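Local coordinates for LbaCas13a H328A (C2c2) (Lachnospiraceae bacterium NK4A179, PDB 5WLH), which binds a CRISPR guide RNA, still in its precursor form here, and as a Cas13a nuclease targets and cleaves RNA, preferring adenosine, at residues Y121-Y126 against Y231-K236; C823-S828 against V1284-Y1289; Y1174-M1179 against G1210-Y1215. All blocks are in the same frame, centred on the assembly; numbering follows the deposited sequence.

Contact 1: residues Y121-Y126 against Y231-K236; sequences YAELSY and YHVRAK. With nucleotides of chain B.
Tyr-126 leaves helix 115-130 with CG anti to its backbone N (chi1 172°), and Arg-234 leaves helix 233-244 with CG beside its own N (chi1 -75°); with the arginine chain extended from CG to NE, the two side chains pass over one another. CG of Arg-234 lies over one face of the Tyr-126 ring, toward the rim and 3.9 Å from the centroid, a CH-pi contact. Farther along, CZ of Arg-234 comes within 3.6 Å of Tyr-126 CD1, which sits over the centre of the guanidinium. The two planes are 46° apart, a tilted rather than flat overlap. At the guanidinium edge is the phosphate of A20 of chain B, where Arg-234 NE makes weak bonds to OP1 (3.2 Å) and OP2 (3.4 Å). Glu-228 takes NH1 in a salt bridge, while Gln-238 bonds the Tyr-126 hydroxyl.

Val-233 fills the middle. Its CG2 packs 3.6 Å from Tyr-126 CB, and its CG1 touches both the Glu-123 carboxylate and Ala-122 CB. That same methyl, Ala-122 CB, also lies 3.6 Å from CD2 of Tyr-231. On the far side of Val-233 from the arginine, Glu-123, bent at chi2, meets a Lys-236 chain folded at three torsions. NZ of Lys-236 reaches OE2 of Glu-123 at 2.8 Å, nearly in line with the C-O bond, in a salt bridge.

The contact thus has a hydrophobic middle with charge at its borders. The tyrosine ring and Glu-228 probably limit how the guanidinium turns, consistent with its weak hold on the A20 phosphate.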
loop_
_atom_site.group_PDB
_atom_site.type_symbol
_atom_site.label_atom_id
_atom_site.label_comp_id
_atom_site.label_asym_id
_atom_site.label_seq_id
_atom_site.Cartn_x
_atom_site.Cartn_y
_atom_site.Cartn_z
ATOM N N TYR A 121 45.672 -3.081 -14.807
ATOM C CA TYR A 121 46.114 -2.277 -13.672
ATOM C C TYR A 121 44.995 -2.093 -12.654
ATOM O O TYR A 121 45.199 -2.248 -11.445
ATOM C CB TYR A 121 46.586 -0.913 -14.177
ATOM C CG TYR A 121 47.063 0.035 -13.104
ATOM C CD1 TYR A 121 46.172 0.863 -12.415
ATOM C CD2 TYR A 121 48.412 0.128 -12.802
ATOM C CE1 TYR A 121 46.623 1.733 -11.440
ATOM C CE2 TYR A 121 48.871 1.004 -11.844
ATOM C CZ TYR A 121 47.984 1.795 -11.164
ATOM O OH TYR A 121 48.480 2.649 -10.215
ATOM N N ALA A 122 43.812 -1.713 -13.134
ATOM C CA ALA A 122 42.671 -1.519 -12.247
ATOM C C ALA A 122 42.328 -2.804 -11.506
ATOM O O ALA A 122 42.021 -2.776 -10.309
ATOM C CB ALA A 122 41.476 -1.025 -13.052
ATOM N N GLU A 123 42.372 -3.940 -12.204
ATOM C CA GLU A 123 42.114 -5.227 -11.557
ATOM C C GLU A 123 43.119 -5.485 -10.446
ATOM O O GLU A 123 42.747 -5.833 -9.316
ATOM C CB GLU A 123 42.168 -6.358 -12.588
ATOM C CG GLU A 123 41.145 -6.256 -13.697
ATOM C CD GLU A 123 39.804 -6.820 -13.298
ATOM O OE1 GLU A 123 39.726 -7.466 -12.227
ATOM O OE2 GLU A 123 38.831 -6.630 -14.057
ATOM N N LEU A 124 44.405 -5.315 -10.749
ATOM C CA LEU A 124 45.431 -5.553 -9.743
ATOM C C LEU A 124 45.379 -4.523 -8.621
ATOM O O LEU A 124 45.718 -4.850 -7.478
ATOM C CB LEU A 124 46.814 -5.562 -10.391
ATOM C CG LEU A 124 47.061 -6.710 -11.373
ATOM C CD1 LEU A 124 48.541 -6.799 -11.727
ATOM C CD2 LEU A 124 46.545 -8.041 -10.816
ATOM N N SER A 125 44.967 -3.284 -8.917
ATOM C CA SER A 125 44.818 -2.281 -7.863
ATOM C C SER A 125 43.768 -2.718 -6.851
ATOM O O SER A 125 43.970 -2.620 -5.637
ATOM C CB SER A 125 44.433 -0.936 -8.466
ATOM O OG SER A 125 44.179 0.016 -7.452
ATOM N N TYR A 126 42.635 -3.212 -7.352
ATOM C CA TYR A 126 41.579 -3.735 -6.492
ATOM C C TYR A 126 42.052 -4.969 -5.730
ATOM O O TYR A 126 41.887 -5.060 -4.507
ATOM C CB TYR A 126 40.349 -4.053 -7.346
ATOM C CG TYR A 126 39.247 -4.769 -6.602
ATOM C CD1 TYR A 126 38.779 -4.287 -5.388
ATOM C CD2 TYR A 126 38.671 -5.928 -7.117
ATOM C CE1 TYR A 126 37.767 -4.936 -4.700
ATOM C CE2 TYR A 126 37.660 -6.586 -6.434
ATOM C CZ TYR A 126 37.214 -6.085 -5.229
ATOM O OH TYR A 126 36.212 -6.730 -4.546
ATOM N N TYR A 231 36.661 0.941 -14.613
ATOM C CA TYR A 231 36.635 -0.389 -15.208
ATOM C C TYR A 231 35.706 -1.341 -14.468
ATOM O O TYR A 231 35.664 -2.527 -14.807
ATOM C CB TYR A 231 38.045 -0.975 -15.263
ATOM C CG TYR A 231 38.897 -0.342 -16.342
ATOM C CD1 TYR A 231 38.623 -0.561 -17.694
ATOM C CD2 TYR A 231 39.966 0.483 -16.012
ATOM C CE1 TYR A 231 39.400 0.032 -18.687
ATOM C CE2 TYR A 231 40.743 1.079 -16.998
ATOM C CZ TYR A 231 40.459 0.850 -18.330
ATOM O OH TYR A 231 41.242 1.446 -19.303
ATOM N N HIS A 232 34.970 -0.837 -13.477
ATOM C CA HIS A 232 33.972 -1.602 -12.717
ATOM C C HIS A 232 34.511 -2.947 -12.240
ATOM O O HIS A 232 33.855 -3.984 -12.361
ATOM C CB HIS A 232 32.709 -1.797 -13.550
ATOM C CG HIS A 232 32.119 -0.518 -14.042
ATOM N ND1 HIS A 232 32.240 -0.098 -15.349
ATOM C CD2 HIS A 232 31.409 0.440 -13.401
ATOM C CE1 HIS A 232 31.627 1.062 -15.493
ATOM N NE2 HIS A 232 31.115 1.412 -14.326
ATOM N N VAL A 233 35.710 -2.932 -11.655
ATOM C CA VAL A 233 36.339 -4.207 -11.332
ATOM C C VAL A 233 35.569 -4.931 -10.233
ATOM O O VAL A 233 35.506 -6.165 -10.228
ATOM C CB VAL A 233 37.812 -4.011 -10.950
ATOM C CG1 VAL A 233 38.595 -3.488 -12.156
ATOM C CG2 VAL A 233 37.923 -3.065 -9.769
ATOM N N ARG A 234 34.962 -4.190 -9.303
ATOM C CA ARG A 234 34.174 -4.827 -8.250
ATOM C C ARG A 234 32.935 -5.507 -8.822
ATOM O O ARG A 234 32.712 -6.702 -8.601
ATOM C CB ARG A 234 33.772 -3.797 -7.196
ATOM C CG ARG A 234 34.912 -3.400 -6.279
ATOM C CD ARG A 234 34.585 -2.145 -5.495
ATOM N NE ARG A 234 35.704 -1.812 -4.614
ATOM C CZ ARG A 234 36.853 -1.296 -5.043
ATOM N NH1 ARG A 234 37.022 -1.059 -6.337
ATOM N NH2 ARG A 234 37.835 -1.031 -4.183
ATOM N N ALA A 235 32.121 -4.754 -9.565
ATOM C CA ALA A 235 30.865 -5.301 -10.076
ATOM C C ALA A 235 31.115 -6.426 -11.070
ATOM O O ALA A 235 30.383 -7.427 -11.075
ATOM C CB ALA A 235 30.034 -4.192 -10.716
ATOM N N LYS A 236 32.150 -6.285 -11.913
ATOM C CA LYS A 236 32.448 -7.316 -12.904
ATOM C C LYS A 236 32.765 -8.656 -12.267
ATOM O O LYS A 236 32.517 -9.702 -12.875
ATOM C CB LYS A 236 33.626 -6.898 -13.788
ATOM C CG LYS A 236 33.284 -5.933 -14.904
ATOM C CD LYS A 236 34.190 -6.174 -16.117
ATOM C CE LYS A 236 35.558 -6.710 -15.704
ATOM N NZ LYS A 236 36.380 -5.707 -14.971
ATOM P P A B 20 33.877 -2.465 -1.489
ATOM O OP1 A B 20 33.726 -3.347 -2.666
ATOM O OP2 A B 20 34.923 -1.421 -1.372
ATOM O "O5'" A B 20 32.479 -1.745 -1.293
ATOM C "C5'" A B 20 31.268 -2.467 -1.426
ATOM C "C4'" A B 20 30.104 -1.637 -0.958
ATOM O "O4'" A B 20 30.222 -1.381 0.462
ATOM C "C3'" A B 20 30.007 -0.252 -1.553
ATOM O "O3'" A B 20 29.492 -0.253 -2.864
ATOM C "C2'" A B 20 29.134 0.467 -0.536
ATOM O "O2'" A B 20 27.778 0.056 -0.660
ATOM C "C1'" A B 20 29.691 -0.107 0.764
ATOM N N9 A B 20 30.787 0.734 1.282
ATOM C C8 A B 20 32.143 0.564 1.121
ATOM N N7 A B 20 32.858 1.506 1.690
ATOM C C5 A B 20 31.910 2.343 2.267
ATOM C C6 A B 20 32.009 3.527 3.012
ATOM N N6 A B 20 33.156 4.111 3.340
ATOM N N1 A B 20 30.871 4.108 3.422
ATOM C C2 A B 20 29.702 3.540 3.101
ATOM N N3 A B 20 29.479 2.435 2.397
ATOM C C4 A B 20 30.635 1.881 2.012
#

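Contact 2: residues C823-S828 against V1284-Y1289; sequences CMQKKS and VPTILY. With nucleotides of chain B.
Gln-825 reaches across to Thr-1286 on helix 1284-1294 through an unusual first torsion (chi1 -145°), followed by a chain extended beyond CG. The amide NE2 of Gln-825 donates to OG1 of Thr-1286 at 3.2 Å, with an N-H...O angle of 145° and the hydroxyl oxygen in the amide plane. NE2 has a second partner, O2 of a uracil in the bound RNA, and the amide therefore joins helix and nucleic acid. Along the way, Gln-825 CG lies 3.7 Å from CE2 of Tyr-1289, the two side chains crossing at about a right angle. An alanine here would probably leave both Thr-1286 OG1 and the uracil O2 without this donor and open a gap beside the tyrosine ring.

The methyl of Thr-1286 meets the same loop, CG2 lying 3.5 Å from Met-824 O. The Tyr-1289 ring, its CG anti to the backbone N, presents its edge to Lys-826 O. Tyr-1289 OH is 3.0 Å from a water that also bonds Lys-826 O and the backbone N of Ser-828, tying the loop to the end of the ring.

Met-824 faces the RNA. SD of Met-824 lies 3.5 Å from N9 of A8 of chain B, and the bend at chi3 (89°) places CE beside the sugar of that nucleotide. Met-824 O accepts a 2.7 Å bond from O2' of A29 of chain B, and another from Asn-1290 ND2. Next door, Cys-823 O takes the O2' of C30 of chain B at 3.2 Å. Lys-826 NZ makes a salt bridge to a further phosphate.

Two ribose 2'-hydroxyls donate to consecutive backbone carbonyls, bonds that DNA could not make, consistent with recognition of the ribose, to which the Gln-825 amide adds a base contact.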
loop_
_atom_site.group_PDB
_atom_site.type_symbol
_atom_site.label_atom_id
_atom_site.label_comp_id
_atom_site.label_asym_id
_atom_site.label_seq_id
_atom_site.Cartn_x
_atom_site.Cartn_y
_atom_site.Cartn_z
ATOM N N CYS A 823 9.610 4.481 -5.016
ATOM C CA CYS A 823 9.539 5.480 -3.950
ATOM C C CYS A 823 8.237 5.362 -3.164
ATOM O O CYS A 823 7.151 5.484 -3.730
ATOM C CB CYS A 823 9.667 6.897 -4.519
ATOM S SG CYS A 823 9.733 8.195 -3.247
ATOM N N MET A 824 8.352 5.145 -1.848
ATOM C CA MET A 824 7.166 4.909 -1.024
ATOM C C MET A 824 6.320 6.153 -0.850
ATOM O O MET A 824 5.138 6.045 -0.506
ATOM C CB MET A 824 7.536 4.429 0.381
ATOM C CG MET A 824 8.422 3.249 0.455
ATOM S SD MET A 824 9.389 3.366 1.970
ATOM C CE MET A 824 8.418 2.564 3.202
ATOM N N GLN A 825 6.903 7.328 -1.027
ATOM C CA GLN A 825 6.190 8.572 -0.821
ATOM C C GLN A 825 5.596 9.018 -2.141
ATOM O O GLN A 825 6.302 9.064 -3.159
ATOM C CB GLN A 825 7.126 9.651 -0.277
ATOM C CG GLN A 825 6.479 10.601 0.690
ATOM C CD GLN A 825 7.478 11.184 1.665
ATOM O OE1 GLN A 825 8.132 12.184 1.368
ATOM N NE2 GLN A 825 7.613 10.556 2.836
ATOM N N LYS A 826 4.301 9.300 -2.134
ATOM C CA LYS A 826 3.705 9.969 -3.276
ATOM C C LYS A 826 4.427 11.284 -3.525
ATOM O O LYS A 826 4.794 11.989 -2.584
ATOM C CB LYS A 826 2.233 10.234 -3.027
ATOM C CG LYS A 826 1.492 10.682 -4.253
ATOM C CD LYS A 826 0.007 10.693 -3.978
ATOM C CE LYS A 826 -0.362 9.639 -2.930
ATOM N NZ LYS A 826 -0.024 8.197 -3.222
ATOM N N LYS A 827 4.647 11.603 -4.791
ATOM C CA LYS A 827 5.409 12.794 -5.140
ATOM C C LYS A 827 4.475 13.981 -5.326
ATOM O O LYS A 827 3.471 13.894 -6.044
ATOM C CB LYS A 827 6.251 12.564 -6.397
ATOM C CG LYS A 827 6.890 11.188 -6.468
ATOM C CD LYS A 827 7.537 10.937 -7.828
ATOM C CE LYS A 827 9.029 11.250 -7.796
ATOM N NZ LYS A 827 9.663 11.087 -9.140
ATOM N N SER A 828 4.796 15.077 -4.644
ATOM C CA SER A 828 4.121 16.344 -4.843
ATOM C C SER A 828 4.694 17.046 -6.071
ATOM O O SER A 828 5.642 16.575 -6.705
ATOM C CB SER A 828 4.279 17.224 -3.608
ATOM O OG SER A 828 5.634 17.629 -3.479
ATOM N N VAL A 1284 4.131 4.118 8.348
ATOM C CA VAL A 1284 2.794 4.563 8.755
ATOM C C VAL A 1284 2.588 6.034 8.484
ATOM O O VAL A 1284 1.573 6.409 7.857
ATOM C CB VAL A 1284 2.525 4.158 10.213
ATOM C CG1 VAL A 1284 1.354 4.966 10.779
ATOM C CG2 VAL A 1284 2.206 2.641 10.326
ATOM N N PRO A 1285 3.480 6.957 8.867
ATOM C CA PRO A 1285 3.234 8.370 8.548
ATOM C C PRO A 1285 3.204 8.649 7.055
ATOM O O PRO A 1285 2.375 9.433 6.586
ATOM C CB PRO A 1285 4.392 9.096 9.253
ATOM C CG PRO A 1285 4.832 8.113 10.377
ATOM C CD PRO A 1285 4.671 6.760 9.723
ATOM N N THR A 1286 4.098 8.028 6.289
ATOM C CA THR A 1286 4.126 8.261 4.846
ATOM C C THR A 1286 2.814 7.836 4.208
ATOM O O THR A 1286 2.298 8.506 3.311
ATOM C CB THR A 1286 5.294 7.486 4.240
ATOM O OG1 THR A 1286 6.513 8.113 4.651
ATOM C CG2 THR A 1286 5.204 7.452 2.685
ATOM N N ILE A 1287 2.251 6.716 4.665
ATOM C CA ILE A 1287 0.991 6.266 4.090
ATOM C C ILE A 1287 -0.108 7.282 4.359
ATOM O O ILE A 1287 -0.920 7.590 3.479
ATOM C CB ILE A 1287 0.651 4.873 4.632
ATOM C CG1 ILE A 1287 1.597 3.850 3.982
ATOM C CG2 ILE A 1287 -0.799 4.521 4.327
ATOM C CD1 ILE A 1287 1.539 2.478 4.638
ATOM N N LEU A 1288 -0.144 7.827 5.579
ATOM C CA LEU A 1288 -1.092 8.893 5.897
ATOM C C LEU A 1288 -0.867 10.101 5.001
ATOM O O LEU A 1288 -1.808 10.636 4.410
ATOM C CB LEU A 1288 -0.954 9.287 7.368
ATOM C CG LEU A 1288 -1.728 10.537 7.814
ATOM C CD1 LEU A 1288 -3.210 10.334 7.634
ATOM C CD2 LEU A 1288 -1.431 10.824 9.270
ATOM N N TYR A 1289 0.383 10.540 4.893
ATOM C CA TYR A 1289 0.710 11.671 4.023
ATOM C C TYR A 1289 0.261 11.410 2.581
ATOM O O TYR A 1289 -0.289 12.298 1.910
ATOM C CB TYR A 1289 2.211 11.920 4.114
ATOM C CG TYR A 1289 2.772 12.832 3.048
ATOM C CD1 TYR A 1289 2.850 14.206 3.261
ATOM C CD2 TYR A 1289 3.259 12.319 1.848
ATOM C CE1 TYR A 1289 3.372 15.051 2.296
ATOM C CE2 TYR A 1289 3.775 13.166 0.872
ATOM C CZ TYR A 1289 3.830 14.525 1.112
ATOM O OH TYR A 1289 4.343 15.369 0.156
ATOM P P C B 30 0.817 4.001 -1.444
ATOM O OP1 C B 30 0.305 5.322 -1.000
ATOM O OP2 C B 30 -0.112 2.948 -1.938
ATOM O "O5'" C B 30 1.878 4.217 -2.599
ATOM C "C5'" C B 30 2.802 5.300 -2.562
ATOM C "C4'" C B 30 3.767 5.216 -3.717
ATOM O "O4'" C B 30 4.434 3.927 -3.707
ATOM C "C3'" C B 30 3.147 5.288 -5.102
ATOM O "O3'" C B 30 2.872 6.616 -5.498
ATOM C "C2'" C B 30 4.195 4.611 -5.977
ATOM O "O2'" C B 30 5.240 5.509 -6.272
ATOM C "C1'" C B 30 4.740 3.537 -5.030
ATOM N N1 C B 30 4.139 2.216 -5.285
ATOM C C2 C B 30 4.591 1.535 -6.412
ATOM O O2 C B 30 5.432 2.065 -7.133
ATOM N N3 C B 30 4.093 0.324 -6.688
ATOM C C4 C B 30 3.192 -0.209 -5.882
ATOM N N4 C B 30 2.745 -1.416 -6.231
ATOM C C5 C B 30 2.701 0.454 -4.715
ATOM C C6 C B 30 3.213 1.670 -4.443
ATOM P P A B 29 0.593 -1.749 0.844
ATOM O OP1 A B 29 -0.770 -1.500 1.409
ATOM O OP2 A B 29 0.837 -2.600 -0.370
ATOM O "O5'" A B 29 1.301 -0.383 0.457
ATOM C "C5'" A B 29 1.337 0.701 1.370
ATOM C "C4'" A B 29 2.510 1.615 1.089
ATOM O "O4'" A B 29 3.737 0.853 1.034
ATOM C "C3'" A B 29 2.498 2.367 -0.233
ATOM O "O3'" A B 29 1.663 3.505 -0.180
ATOM C "C2'" A B 29 3.966 2.708 -0.404
ATOM O "O2'" A B 29 4.335 3.725 0.510
ATOM C "C1'" A B 29 4.609 1.414 0.082
ATOM N N9 A B 29 4.739 0.453 -1.033
ATOM C C8 A B 29 4.055 -0.712 -1.253
ATOM N N7 A B 29 4.420 -1.325 -2.367
ATOM C C5 A B 29 5.396 -0.499 -2.889
ATOM C C6 A B 29 6.163 -0.594 -4.062
ATOM N N6 A B 29 6.045 -1.625 -4.910
ATOM N N1 A B 29 7.035 0.389 -4.309
ATOM C C2 A B 29 7.134 1.399 -3.434
ATOM N N3 A B 29 6.463 1.599 -2.288
ATOM C C4 A B 29 5.601 0.597 -2.081
ATOM P P A B 8 13.768 6.291 3.505
ATOM O OP1 A B 8 14.370 7.679 3.534
ATOM O OP2 A B 8 13.951 5.395 2.347
ATOM O "O5'" A B 8 14.305 5.613 4.838
ATOM C "C5'" A B 8 14.642 4.246 4.895
ATOM C "C4'" A B 8 13.496 3.461 5.473
ATOM O "O4'" A B 8 12.398 3.440 4.529
ATOM C "C3'" A B 8 13.803 2.000 5.748
ATOM O "O3'" A B 8 14.379 1.846 7.028
ATOM C "C2'" A B 8 12.449 1.323 5.618
ATOM O "O2'" A B 8 11.683 1.519 6.801
ATOM C "C1'" A B 8 11.817 2.140 4.495
ATOM N N9 A B 8 12.093 1.547 3.173
ATOM C C8 A B 8 12.866 2.054 2.152
ATOM N N7 A B 8 12.890 1.292 1.081
ATOM C C5 A B 8 12.057 0.219 1.417
ATOM C C6 A B 8 11.683 -0.946 0.722
ATOM N N6 A B 8 12.073 -1.195 -0.520
ATOM N N1 A B 8 10.848 -1.821 1.339
ATOM C C2 A B 8 10.454 -1.548 2.594
ATOM N N3 A B 8 10.748 -0.478 3.339
ATOM C C4 A B 8 11.570 0.357 2.697
HETATM O O HOH W 1 5.866 14.211 -2.125
#

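Contact 3: residues Y1174-M1179 against G1210-Y1215; sequences YQICAM and GEFYRY
Phe-1212 and Tyr-1215, one turn apart on helix 1205-1216, receive the side chains of helix 1171-1180. CE of Met-1179 sits over one face of the Phe-1212 ring, 4.0 Å from its centroid, with SD beside it in an oblique Met-aromatic contact. Met-1179 SD also touches Phe-1212 CB at 3.6 Å. The opposite face of this ring carries Tyr-1215 CD2, placed toward the rim, and CG1 of Ile-1176 runs alongside, 4.1 Å from CE2 of Phe-1212.

Gln-1175 lies over the Tyr-1215 ring. Its CG takes a CH-pi position 3.9 Å from the centroid; the bend at chi2 (-89°) places CD, and Gln-1175 NE2 stands 3.1 Å from Tyr-1215 CG. Amide and ring planes are 86° apart, the nitrogen standing above the rim of the ring.

Farther out, Gln-1175 NE2 hydrogen-bonds Tyr-1187 O and the Tyr-1215 hydroxyl reaches Thr-1154 O, which hold both groups in place. Ile-1176 also packs on Leu-1138 of the long helix 1106-1145. Segments 1174-1179 and 1210-1215 run nearly antiparallel (164°), their axes 10.2 Å apart at closest approach.

Every touching residue is buried, yet Gln-1175 NE2 and Tyr-1215 OH both find backbone carbonyls outside the pair. The interface is therefore aromatic and sulfur packing across an antiparallel helix pair, with a glutamine whose burial is probably eased by partners for both amide atoms.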
loop_
_atom_site.group_PDB
_atom_site.type_symbol
_atom_site.label_atom_id
_atom_site.label_comp_id
_atom_site.label_asym_id
_atom_site.label_seq_id
_atom_site.Cartn_x
_atom_site.Cartn_y
_atom_site.Cartn_z
ATOM N N TYR A 1174 -2.524 -26.655 14.084
ATOM C CA TYR A 1174 -3.939 -26.647 13.745
ATOM C C TYR A 1174 -4.682 -25.625 14.596
ATOM O O TYR A 1174 -5.455 -24.809 14.084
ATOM C CB TYR A 1174 -4.533 -28.058 13.954
ATOM C CG TYR A 1174 -6.029 -28.065 13.752
ATOM C CD1 TYR A 1174 -6.899 -27.723 14.786
ATOM C CD2 TYR A 1174 -6.571 -28.368 12.511
ATOM C CE1 TYR A 1174 -8.265 -27.680 14.583
ATOM C CE2 TYR A 1174 -7.952 -28.342 12.295
ATOM C CZ TYR A 1174 -8.787 -28.008 13.337
ATOM O OH TYR A 1174 -10.141 -27.949 13.119
ATOM N N GLN A 1175 -4.453 -25.661 15.913
ATOM C CA GLN A 1175 -5.232 -24.834 16.820
ATOM C C GLN A 1175 -4.903 -23.361 16.648
ATOM O O GLN A 1175 -5.785 -22.510 16.818
ATOM C CB GLN A 1175 -4.999 -25.295 18.263
ATOM C CG GLN A 1175 -5.523 -26.744 18.475
ATOM C CD GLN A 1175 -6.975 -26.745 18.895
ATOM O OE1 GLN A 1175 -7.875 -26.832 18.066
ATOM N NE2 GLN A 1175 -7.210 -26.581 20.181
ATOM N N ILE A 1176 -3.656 -23.044 16.301
ATOM C CA ILE A 1176 -3.317 -21.655 16.007
ATOM C C ILE A 1176 -4.120 -21.166 14.810
ATOM O O ILE A 1176 -4.745 -20.100 14.849
ATOM C CB ILE A 1176 -1.806 -21.494 15.769
ATOM C CG1 ILE A 1176 -1.048 -21.640 17.097
ATOM C CG2 ILE A 1176 -1.532 -20.090 15.160
ATOM C CD1 ILE A 1176 0.456 -21.779 16.946
ATOM N N CYS A 1177 -4.117 -21.942 13.728
ATOM C CA CYS A 1177 -4.810 -21.489 12.528
ATOM C C CYS A 1177 -6.309 -21.446 12.743
ATOM O O CYS A 1177 -6.990 -20.576 12.182
ATOM C CB CYS A 1177 -4.469 -22.381 11.336
ATOM S SG CYS A 1177 -2.774 -22.204 10.790
ATOM N N ALA A 1178 -6.841 -22.348 13.572
ATOM C CA ALA A 1178 -8.272 -22.311 13.815
ATOM C C ALA A 1178 -8.688 -21.001 14.463
ATOM O O ALA A 1178 -9.828 -20.572 14.299
ATOM C CB ALA A 1178 -8.708 -23.501 14.670
ATOM N N MET A 1179 -7.797 -20.360 15.229
ATOM C CA MET A 1179 -8.184 -19.091 15.831
ATOM C C MET A 1179 -8.501 -18.041 14.782
ATOM O O MET A 1179 -9.247 -17.103 15.059
ATOM C CB MET A 1179 -7.076 -18.563 16.741
ATOM C CG MET A 1179 -6.874 -19.377 17.986
ATOM S SD MET A 1179 -5.782 -18.480 19.132
ATOM C CE MET A 1179 -4.187 -18.882 18.455
ATOM N N GLY A 1210 -10.280 -17.441 23.489
ATOM C CA GLY A 1210 -10.673 -18.050 24.755
ATOM C C GLY A 1210 -10.618 -19.564 24.708
ATOM O O GLY A 1210 -10.092 -20.211 25.618
ATOM N N GLU A 1211 -11.134 -20.151 23.633
ATOM C CA GLU A 1211 -11.108 -21.601 23.518
ATOM C C GLU A 1211 -9.682 -22.121 23.425
ATOM O O GLU A 1211 -9.353 -23.166 24.003
ATOM C CB GLU A 1211 -11.926 -22.028 22.304
ATOM C CG GLU A 1211 -13.379 -21.699 22.459
ATOM C CD GLU A 1211 -14.114 -21.697 21.141
ATOM O OE1 GLU A 1211 -13.451 -21.836 20.086
ATOM O OE2 GLU A 1211 -15.351 -21.548 21.165
ATOM N N PHE A 1212 -8.816 -21.408 22.701
ATOM C CA PHE A 1212 -7.419 -21.814 22.621
ATOM C C PHE A 1212 -6.786 -21.859 23.999
ATOM O O PHE A 1212 -6.051 -22.801 24.323
ATOM C CB PHE A 1212 -6.640 -20.848 21.737
ATOM C CG PHE A 1212 -5.229 -21.248 21.526
ATOM C CD1 PHE A 1212 -4.237 -20.885 22.452
ATOM C CD2 PHE A 1212 -4.875 -21.987 20.422
ATOM C CE1 PHE A 1212 -2.932 -21.257 22.252
ATOM C CE2 PHE A 1212 -3.560 -22.366 20.220
ATOM C CZ PHE A 1212 -2.583 -21.990 21.135
ATOM N N TYR A 1213 -7.045 -20.832 24.807
ATOM C CA TYR A 1213 -6.570 -20.822 26.185
ATOM C C TYR A 1213 -7.025 -22.069 26.935
ATOM O O TYR A 1213 -6.249 -22.660 27.687
ATOM C CB TYR A 1213 -7.056 -19.558 26.887
ATOM C CG TYR A 1213 -6.107 -18.378 26.749
ATOM C CD1 TYR A 1213 -6.067 -17.615 25.578
ATOM C CD2 TYR A 1213 -5.246 -18.024 27.791
ATOM C CE1 TYR A 1213 -5.204 -16.527 25.453
ATOM C CE2 TYR A 1213 -4.375 -16.945 27.667
ATOM C CZ TYR A 1213 -4.360 -16.200 26.499
ATOM O OH TYR A 1213 -3.492 -15.133 26.372
ATOM N N ARG A 1214 -8.271 -22.504 26.719
ATOM C CA ARG A 1214 -8.773 -23.700 27.388
ATOM C C ARG A 1214 -8.223 -24.981 26.779
ATOM O O ARG A 1214 -8.164 -26.007 27.466
ATOM C CB ARG A 1214 -10.307 -23.718 27.381
ATOM C CG ARG A 1214 -10.877 -22.434 27.956
ATOM C CD ARG A 1214 -11.417 -22.598 29.373
ATOM N NE ARG A 1214 -12.003 -23.911 29.618
ATOM C CZ ARG A 1214 -11.684 -24.706 30.636
ATOM N NH1 ARG A 1214 -10.758 -24.356 31.515
ATOM N NH2 ARG A 1214 -12.292 -25.872 30.763
ATOM N N TYR A 1215 -7.794 -24.941 25.520
ATOM C CA TYR A 1215 -7.015 -26.031 24.955
ATOM C C TYR A 1215 -5.640 -26.109 25.598
ATOM O O TYR A 1215 -5.202 -27.177 26.038
ATOM C CB TYR A 1215 -6.886 -25.844 23.441
ATOM C CG TYR A 1215 -5.647 -26.460 22.827
ATOM C CD1 TYR A 1215 -5.474 -27.839 22.788
ATOM C CD2 TYR A 1215 -4.660 -25.660 22.255
ATOM C CE1 TYR A 1215 -4.368 -28.398 22.226
ATOM C CE2 TYR A 1215 -3.545 -26.209 21.688
ATOM C CZ TYR A 1215 -3.395 -27.573 21.667
ATOM O OH TYR A 1215 -2.279 -28.121 21.100
#

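How the contacts relate
Contacts 1 and 2 both meet the guide RNA, at nucleotide A20 in the first and at A8, A29 and C30 in the second, although their centres lie 39 Å apart. Contact 3 stands back from it, its nearest atom about 13 Å from the nucleic acid. Along the chain, contact 1 is complete before contact 2 begins, whereas contact 3 falls wholly within the long excursion between 823-828 and 1284-1289. In space contacts 2 and 3 have centres 38 Å apart, but helix 1106-1145 links them: it packs on Ile-1287 of one and Ile-1176 of the other. Contacts 1 and 3 are the most distant, with centres 58 Å apart.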